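Local coordinates for light Chain (Clostridium botulinum, PDB 6BVD), which is the zinc-dependent protease domain of a mosaic botulinum neurotoxin and probably cleaves a neuronal SNARE protein, as its relatives do, at residues Leu155-Thr169 with Ser191-Thr203. Sequence-based numbering, arbitrary orientation.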
loop_
_atom_site.group_PDB
_atom_site.type_symbol
_atom_site.label_atom_id
_atom_site.label_comp_id
_atom_site.label_asym_id
_atom_site.label_seq_id
_atom_site.Cartn_x
_atom_site.Cartn_y
_atom_site.Cartn_z
ATOM N N LEU A 155 20.190 1.823 13.634
ATOM C CA LEU A 155 19.080 2.495 14.305
ATOM C C LEU A 155 18.158 1.524 15.044
ATOM O O LEU A 155 17.784 0.488 14.522
ATOM C CB LEU A 155 18.236 3.301 13.262
ATOM C CG LEU A 155 16.915 3.876 13.784
ATOM C CD1 LEU A 155 17.080 4.888 14.907
ATOM C CD2 LEU A 155 16.133 4.542 12.567
ATOM N N ILE A 156 17.787 1.887 16.265
ATOM C CA ILE A 156 16.806 1.153 17.031
ATOM C C ILE A 156 15.706 2.113 17.450
ATOM O O ILE A 156 15.969 3.128 18.115
ATOM C CB ILE A 156 17.443 0.509 18.284
ATOM C CG1 ILE A 156 18.586 -0.428 17.854
ATOM C CG2 ILE A 156 16.364 -0.186 19.115
ATOM C CD1 ILE A 156 19.384 -0.973 19.022
ATOM N N ILE A 157 14.476 1.781 17.074
ATOM C CA ILE A 157 13.299 2.600 17.367
ATOM C C ILE A 157 12.505 1.965 18.467
ATOM O O ILE A 157 12.200 0.794 18.376
ATOM C CB ILE A 157 12.358 2.768 16.132
ATOM C CG1 ILE A 157 13.124 3.356 14.921
ATOM C CG2 ILE A 157 11.126 3.663 16.541
ATOM C CD1 ILE A 157 12.279 3.353 13.545
ATOM N N TRP A 158 12.221 2.732 19.520
ATOM C CA TRP A 158 11.343 2.345 20.627
ATOM C C TRP A 158 10.020 3.123 20.602
ATOM O O TRP A 158 9.933 4.190 20.002
ATOM C CB TRP A 158 11.988 2.655 21.981
ATOM C CG TRP A 158 13.275 2.015 22.258
ATOM C CD1 TRP A 158 14.476 2.320 21.713
ATOM C CD2 TRP A 158 13.519 0.998 23.245
ATOM N NE1 TRP A 158 15.456 1.518 22.268
ATOM C CE2 TRP A 158 14.888 0.707 23.208
ATOM C CE3 TRP A 158 12.703 0.312 24.132
ATOM C CZ2 TRP A 158 15.484 -0.243 24.067
ATOM C CZ3 TRP A 158 13.275 -0.660 24.957
ATOM C CH2 TRP A 158 14.651 -0.935 24.897
ATOM N N GLY A 159 9.040 2.629 21.350
ATOM C CA GLY A 159 7.828 3.382 21.660
ATOM C C GLY A 159 8.145 4.555 22.567
ATOM O O GLY A 159 9.289 4.752 22.926
ATOM N N PRO A 160 7.135 5.362 22.915
ATOM C CA PRO A 160 7.416 6.554 23.726
ATOM C C PRO A 160 7.878 6.309 25.153
ATOM O O PRO A 160 7.606 5.250 25.747
ATOM C CB PRO A 160 6.064 7.276 23.762
ATOM C CG PRO A 160 5.065 6.193 23.550
ATOM C CD PRO A 160 5.711 5.258 22.562
ATOM N N GLY A 161 8.555 7.319 25.693
ATOM C CA GLY A 161 8.765 7.424 27.135
ATOM C C GLY A 161 7.493 7.886 27.849
ATOM O O GLY A 161 6.379 7.592 27.390
ATOM N N PRO A 162 7.642 8.619 28.971
ATOM C CA PRO A 162 6.486 9.074 29.761
ATOM C C PRO A 162 5.469 9.896 28.985
ATOM O O PRO A 162 4.279 9.617 29.113
ATOM C CB PRO A 162 7.136 9.909 30.877
ATOM C CG PRO A 162 8.431 9.182 31.127
ATOM C CD PRO A 162 8.908 8.778 29.727
ATOM N N ASP A 163 5.927 10.894 28.239
ATOM C CA ASP A 163 5.034 11.759 27.456
ATOM C C ASP A 163 4.752 11.122 26.092
ATOM O O ASP A 163 5.642 11.056 25.241
ATOM C CB ASP A 163 5.653 13.157 27.305
ATOM C CG ASP A 163 4.669 14.194 26.729
ATOM O OD1 ASP A 163 3.705 13.820 26.006
ATOM O OD2 ASP A 163 4.861 15.397 27.028
ATOM N N LEU A 164 3.522 10.653 25.896
ATOM C CA LEU A 164 3.139 9.983 24.652
ATOM C C LEU A 164 3.189 10.882 23.425
ATOM O O LEU A 164 3.108 10.365 22.317
ATOM C CB LEU A 164 1.743 9.390 24.750
ATOM C CG LEU A 164 1.506 8.404 25.874
ATOM C CD1 LEU A 164 0.099 7.910 25.809
ATOM C CD2 LEU A 164 2.490 7.245 25.783
ATOM N N THR A 165 3.330 12.203 23.607
ATOM C CA THR A 165 3.385 13.120 22.461
ATOM C C THR A 165 4.827 13.500 22.074
ATOM O O THR A 165 5.055 14.134 21.042
ATOM C CB THR A 165 2.591 14.425 22.754
ATOM O OG1 THR A 165 3.266 15.167 23.770
ATOM C CG2 THR A 165 1.196 14.114 23.268
ATOM N N THR A 166 5.811 13.079 22.865
ATOM C CA THR A 166 7.197 13.462 22.611
ATOM C C THR A 166 7.954 12.408 21.789
ATOM O O THR A 166 8.104 11.277 22.229
ATOM C CB THR A 166 7.967 13.680 23.942
ATOM O OG1 THR A 166 7.277 14.628 24.738
ATOM C CG2 THR A 166 9.391 14.169 23.697
ATOM N N ASN A 167 8.427 12.784 20.603
ATOM C CA ASN A 167 9.361 11.957 19.851
ATOM C C ASN A 167 10.765 12.495 20.048
ATOM O O ASN A 167 10.942 13.712 20.192
ATOM C CB ASN A 167 8.995 11.956 18.373
ATOM C CG ASN A 167 7.572 11.565 18.142
ATOM O OD1 ASN A 167 7.122 10.492 18.571
ATOM N ND2 ASN A 167 6.830 12.441 17.477
ATOM N N LYS A 168 11.783 11.632 20.132
ATOM C CA LYS A 168 13.132 12.183 20.234
ATOM C C LYS A 168 14.191 11.244 19.722
ATOM O O LYS A 168 14.029 10.044 19.764
ATOM C CB LYS A 168 13.469 12.581 21.674
ATOM C CG LYS A 168 13.461 11.455 22.645
ATOM C CD LYS A 168 13.939 11.925 24.019
ATOM C CE LYS A 168 13.116 13.100 24.485
ATOM N NZ LYS A 168 13.443 13.502 25.877
ATOM N N THR A 169 15.298 11.818 19.272
ATOM C CA THR A 169 16.394 11.055 18.680
ATOM C C THR A 169 17.615 11.262 19.572
ATOM O O THR A 169 17.742 12.327 20.182
ATOM C CB THR A 169 16.628 11.525 17.224
ATOM O OG1 THR A 169 15.419 11.325 16.476
ATOM C CG2 THR A 169 17.741 10.760 16.530
ATOM N N SER A 191 27.279 6.827 15.143
ATOM C CA SER A 191 27.093 5.709 16.090
ATOM C C SER A 191 25.739 5.137 15.831
ATOM O O SER A 191 24.952 5.741 15.068
ATOM C CB SER A 191 27.205 6.170 17.559
ATOM O OG SER A 191 26.053 6.895 17.956
ATOM N N ILE A 192 25.447 3.988 16.444
ATOM C CA ILE A 192 24.090 3.503 16.514
ATOM C C ILE A 192 23.201 4.631 17.020
ATOM O O ILE A 192 23.567 5.323 17.974
ATOM C CB ILE A 192 23.973 2.294 17.444
ATOM C CG1 ILE A 192 24.651 1.064 16.817
ATOM C CG2 ILE A 192 22.539 1.896 17.595
ATOM C CD1 ILE A 192 24.886 -0.075 17.883
ATOM N N MET A 193 22.030 4.820 16.393
ATOM C CA MET A 193 21.120 5.878 16.825
ATOM C C MET A 193 19.921 5.256 17.494
ATOM O O MET A 193 19.663 4.076 17.333
ATOM C CB MET A 193 20.727 6.797 15.635
ATOM C CG MET A 193 21.963 7.502 15.017
ATOM S SD MET A 193 22.870 8.630 16.180
ATOM C CE MET A 193 21.661 9.968 16.425
ATOM N N THR A 194 19.264 6.042 18.343
ATOM C CA THR A 194 18.052 5.671 19.053
ATOM C C THR A 194 16.941 6.661 18.691
ATOM O O THR A 194 17.185 7.892 18.733
ATOM C CB THR A 194 18.234 5.728 20.595
ATOM O OG1 THR A 194 19.453 5.082 20.974
ATOM C CG2 THR A 194 17.067 5.088 21.325
ATOM N N VAL A 195 15.737 6.155 18.406
ATOM C CA VAL A 195 14.535 7.019 18.331
ATOM C C VAL A 195 13.421 6.554 19.281
ATOM O O VAL A 195 13.150 5.383 19.387
ATOM C CB VAL A 195 13.961 7.082 16.898
ATOM C CG1 VAL A 195 12.589 7.784 16.892
ATOM C CG2 VAL A 195 14.939 7.803 15.983
ATOM N N GLU A 196 12.812 7.470 20.024
ATOM C CA GLU A 196 11.575 7.181 20.724
ATOM C C GLU A 196 10.470 7.778 19.871
ATOM O O GLU A 196 10.470 9.000 19.643
ATOM C CB GLU A 196 11.560 7.808 22.123
ATOM C CG GLU A 196 12.725 7.369 22.979
ATOM C CD GLU A 196 12.885 8.261 24.190
ATOM O OE1 GLU A 196 11.864 8.587 24.840
ATOM O OE2 GLU A 196 14.022 8.695 24.440
ATOM N N PHE A 197 9.580 6.933 19.367
ATOM C CA PHE A 197 8.571 7.398 18.413
ATOM C C PHE A 197 7.171 6.917 18.777
ATOM O O PHE A 197 6.935 5.726 19.102
ATOM C CB PHE A 197 8.912 6.942 16.992
ATOM C CG PHE A 197 8.087 7.639 15.947
ATOM C CD1 PHE A 197 8.316 8.981 15.681
ATOM C CD2 PHE A 197 7.064 6.985 15.288
ATOM C CE1 PHE A 197 7.535 9.653 14.747
ATOM C CE2 PHE A 197 6.290 7.654 14.334
ATOM C CZ PHE A 197 6.519 8.971 14.081
ATOM N N SER A 198 6.220 7.838 18.645
ATOM C CA SER A 198 4.860 7.599 19.074
ATOM C C SER A 198 3.913 8.053 17.946
ATOM O O SER A 198 3.522 9.221 17.913
ATOM C CB SER A 198 4.586 8.372 20.371
ATOM O OG SER A 198 3.345 8.067 20.963
ATOM N N PRO A 199 3.580 7.140 17.002
ATOM C CA PRO A 199 2.802 7.526 15.803
ATOM C C PRO A 199 1.333 7.882 16.047
ATOM O O PRO A 199 0.734 8.590 15.217
ATOM C CB PRO A 199 2.892 6.277 14.909
ATOM C CG PRO A 199 3.053 5.154 15.876
ATOM C CD PRO A 199 3.937 5.704 16.993
ATOM N N GLU A 200 0.743 7.386 17.123
ATOM C CA GLU A 200 -0.675 7.594 17.385
ATOM C C GLU A 200 -1.039 8.874 18.148
ATOM O O GLU A 200 -2.216 9.139 18.335
ATOM C CB GLU A 200 -1.230 6.410 18.172
ATOM C CG GLU A 200 -1.165 5.087 17.398
ATOM C CD GLU A 200 -1.901 3.978 18.104
ATOM O OE1 GLU A 200 -1.396 3.465 19.125
ATOM O OE2 GLU A 200 -3.002 3.633 17.659
ATOM N N TYR A 201 -0.052 9.634 18.600
ATOM C CA TYR A 201 -0.316 10.889 19.342
ATOM C C TYR A 201 0.368 12.039 18.611
ATOM O O TYR A 201 1.561 11.983 18.330
ATOM C CB TYR A 201 0.141 10.777 20.805
ATOM C CG TYR A 201 -0.702 9.777 21.591
ATOM C CD1 TYR A 201 -1.849 10.182 22.281
ATOM C CD2 TYR A 201 -0.393 8.421 21.578
ATOM C CE1 TYR A 201 -2.639 9.274 22.966
ATOM C CE2 TYR A 201 -1.175 7.501 22.258
ATOM C CZ TYR A 201 -2.290 7.931 22.951
ATOM O OH TYR A 201 -3.058 7.001 23.619
ATOM N N ALA A 202 -0.400 13.066 18.267
ATOM C CA ALA A 202 0.060 14.074 17.333
ATOM C C ALA A 202 -0.420 15.448 17.755
ATOM O O ALA A 202 -1.349 15.565 18.545
ATOM C CB ALA A 202 -0.443 13.762 15.949
ATOM N N THR A 203 0.216 16.482 17.219
ATOM C CA THR A 203 -0.274 17.827 17.420
ATOM C C THR A 203 -0.729 18.364 16.066
ATOM O O THR A 203 -0.437 17.770 15.029
ATOM C CB THR A 203 0.798 18.753 18.042
ATOM O OG1 THR A 203 1.986 18.741 17.231
ATOM C CG2 THR A 203 1.151 18.294 19.456
HETATM O O HOH W 1 3.916 11.714 16.914
#
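Strand 193-196 is bonded along both edges by 155-169, whose chain leaves one edge at W158, loops round and returns along the other at K168. On the parallel side the peptides alternate: I156 N to M193 O, V195 N to I156 O, W158 N to V195 O and F197 N to W158 O, the last at 2.8 Å. On the antiparallel side K168 and E196 exchange N-H and C=O, with E196 N 2.9 Å from K168 O.

Past the strands, side chains take over the bonding. N167 OD1 accepts S198 N at 2.8 Å, while ND2 donates to a water that also bonds S198 O and Y201 O, so both ends of the amide are held. With chi1 at -172°, the S198 hydroxyl is turned away from its own amide N, and S198 OG donates to L164 O at 2.7 Å, in the carbonyl plane on a lone pair.

Among apolar contacts, L164 CD1 sits over one face of the Y201 ring, 4.0 Å from its centroid, a CH-pi contact. L155 CD1 meets V195 CG2 at 3.8 Å, and W158 CD1 meets T194 CG2.

K168 and E196, opposite in charge, lie side by side: K168 CD is 3.3 Å from E196 OE2, yet K168 NZ stays 5.1 Å from that oxygen, too far for a salt bridge.

T169 OG1 hydrogen-bonds E229, the glutamate of what reads as an HExxH motif, bringing the outermost strand, 168-171, beside the zinc site. V195 and F197 pack on helix 222-237, which carries zinc ligands H228 and H232; I157 meets helix 83-100, and strand 45-48 flanks 155-158 in the mixed sheet.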